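Local atomic coordinates of regulation of enolase protein 1 (Saccharomyces cerevisiae, PDB entry 3O12), a protein that acts in the galactose metabolic pathway through the GAL83 protein and may control the level of enolase ENO1. Residues A[123-128]-A[161-166]. Residues are numbered along the deposited sequence; the frame is centred on the assembly and turned at random.
With EDO (1,2-ethanediol), chain I; EDO (1,2-ethanediol), chain F.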
loop_
_atom_site.group_PDB
_atom_site.type_symbol
_atom_site.label_atom_id
_atom_site.label_comp_id
_atom_site.label_asym_id
_atom_site.label_seq_id
_atom_site.Cartn_x
_atom_site.Cartn_y
_atom_site.Cartn_z
ATOM N N ALA A 123 14.862 4.615 5.593
ATOM C CA ALA A 123 13.750 4.212 4.740
ATOM C C ALA A 123 13.636 2.698 4.849
ATOM O O ALA A 123 14.587 1.963 4.545
ATOM C CB ALA A 123 13.992 4.624 3.311
HETATM N N MSE A 124 12.487 2.245 5.324
HETATM C CA MSE A 124 12.256 0.834 5.585
HETATM C C MSE A 124 11.266 0.267 4.590
HETATM O O MSE A 124 10.277 0.914 4.267
HETATM C CB MSE A 124 11.666 0.669 6.980
HETATM C CG MSE A 124 12.521 1.267 8.070
HETATM SE SE MSE A 124 14.008 0.103 8.529
HETATM C CE MSE A 124 13.083 -1.121 9.710
ATOM N N LEU A 125 11.542 -0.935 4.097
ATOM C CA LEU A 125 10.519 -1.707 3.408
ATOM C C LEU A 125 9.708 -2.401 4.488
ATOM O O LEU A 125 10.229 -3.172 5.290
ATOM C CB LEU A 125 11.138 -2.727 2.452
ATOM C CG LEU A 125 10.134 -3.452 1.544
ATOM C CD1 LEU A 125 9.405 -2.474 0.652
ATOM C CD2 LEU A 125 10.828 -4.522 0.715
ATOM N N SER A 126 8.418 -2.115 4.495
ATOM C CA SER A 126 7.549 -2.474 5.598
ATOM C C SER A 126 6.255 -3.060 5.077
ATOM O O SER A 126 5.765 -2.679 4.010
ATOM C CB SER A 126 7.251 -1.213 6.409
ATOM O OG SER A 126 6.297 -1.447 7.423
ATOM N N SER A 127 5.686 -3.992 5.823
ATOM C CA SER A 127 4.343 -4.467 5.539
ATOM C C SER A 127 3.589 -4.704 6.824
ATOM O O SER A 127 4.182 -5.081 7.839
ATOM C CB SER A 127 4.344 -5.727 4.666
ATOM O OG SER A 127 4.996 -6.801 5.293
ATOM N N VAL A 128 2.284 -4.460 6.785
ATOM C CA VAL A 128 1.415 -4.697 7.924
ATOM C C VAL A 128 0.224 -5.502 7.448
ATOM O O VAL A 128 -0.529 -5.046 6.585
ATOM C CB VAL A 128 0.922 -3.393 8.558
ATOM C CG1 VAL A 128 -0.016 -3.695 9.749
ATOM C CG2 VAL A 128 2.098 -2.542 9.019
ATOM N N ILE A 161 3.516 -10.639 -1.501
ATOM C CA ILE A 161 4.006 -9.311 -1.861
ATOM C C ILE A 161 5.410 -9.421 -2.401
ATOM O O ILE A 161 6.263 -10.067 -1.781
ATOM C CB ILE A 161 4.136 -8.412 -0.621
ATOM C CG1 ILE A 161 2.833 -8.351 0.155
ATOM C CG2 ILE A 161 4.597 -7.012 -1.026
ATOM C CD1 ILE A 161 2.965 -7.584 1.448
ATOM N N GLN A 162 5.666 -8.780 -3.539
ATOM C CA GLN A 162 7.003 -8.677 -4.104
ATOM C C GLN A 162 7.333 -7.209 -4.341
ATOM O O GLN A 162 6.433 -6.372 -4.531
ATOM C CB GLN A 162 7.085 -9.433 -5.428
ATOM C CG GLN A 162 6.840 -10.927 -5.312
ATOM C CD GLN A 162 6.622 -11.573 -6.662
ATOM O OE1 GLN A 162 7.574 -11.905 -7.375
ATOM N NE2 GLN A 162 5.365 -11.755 -7.024
ATOM N N VAL A 163 8.624 -6.889 -4.337
ATOM C CA VAL A 163 9.079 -5.526 -4.567
ATOM C C VAL A 163 10.107 -5.543 -5.689
ATOM O O VAL A 163 10.748 -6.568 -5.929
ATOM C CB VAL A 163 9.683 -4.923 -3.271
ATOM C CG1 VAL A 163 10.949 -5.683 -2.858
ATOM C CG2 VAL A 163 9.993 -3.453 -3.436
ATOM N N SER A 164 10.262 -4.424 -6.385
ATOM C CA SER A 164 11.288 -4.348 -7.421
ATOM C C SER A 164 11.876 -2.952 -7.546
ATOM O O SER A 164 11.168 -1.958 -7.408
ATOM C CB SER A 164 10.710 -4.790 -8.766
ATOM O OG SER A 164 11.712 -4.753 -9.777
ATOM N N SER A 165 13.182 -2.879 -7.800
ATOM C CA SER A 165 13.834 -1.597 -8.034
ATOM C C SER A 165 14.021 -1.327 -9.523
ATOM O O SER A 165 14.417 -0.228 -9.912
ATOM C CB SER A 165 15.195 -1.571 -7.344
ATOM O OG SER A 165 16.060 -2.523 -7.937
ATOM N N ASP A 166 13.732 -2.323 -10.358
ATOM C CA ASP A 166 14.053 -2.216 -11.782
ATOM C C ASP A 166 12.964 -2.728 -12.725
ATOM O O ASP A 166 13.097 -2.633 -13.950
ATOM C CB ASP A 166 15.398 -2.894 -12.085
ATOM C CG ASP A 166 15.415 -4.372 -11.720
ATOM O OD1 ASP A 166 16.515 -4.967 -11.756
ATOM O OD2 ASP A 166 14.354 -4.947 -11.402
HETATM C C1 EDO I . 9.848 -6.366 4.876
HETATM O O1 EDO I . 10.198 -7.717 5.193
HETATM C C2 EDO I . 8.464 -6.062 5.435
HETATM O O2 EDO I . 7.590 -7.162 5.167
HETATM C C1 EDO F . 3.407 0.298 4.739
HETATM O O1 EDO F . 4.559 1.097 4.433
HETATM C C2 EDO F . 3.742 -0.754 5.793
HETATM O O2 EDO F . 4.075 -0.092 7.014
#
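Leu125 faces Val163 and Ser127 faces Ile161 across two strands from different sheets, with CA atoms 9.0 Å apart in the first pair and 8.9 Å in the second. This is sheet-on-sheet packing, made by side chains alone. Leu125 and Val163 meet tip to tip, with CD2 of Leu125 3.8 Å from CG1 of Val163. With CG anti to the backbone N (chi1 -172°), the leucine side chain stretches out toward Val163 and presents CD2 to it. Beside them, CD1 of Ile161 ends 4.0 Å from CB of Ser127. The isoleucine chain is extended (chi2 174°), which carries CD1 out toward the serine. It meets the serine at its carbon, while OG turns to polar partners. That OG hydrogen-bonds to O2 of one ethanediol (chain I) at 2.6 Å and to NH1 of Arg174. On the other face of strand 122-131, Ser126 OG hydrogen-bonds to O2 of a second ethanediol (chain F) at 2.6 Å and to NE1 of Trp136. Both diols probably come from the crystallisation liquor. Further along, Ser164 OG accepts from Asp166 N at 3.2 Å in an ST turn, where strand 158-164 gives way to loop. The contact is part of the interior of a beta sandwich, where its two antiparallel sheets pack face to face. Strand 122-131 runs between strands 110-119 and 134-140, and strand 158-164 between 148-155 and 172-177. Val173 of the last strand touches Leu125, Ile161 and Val163.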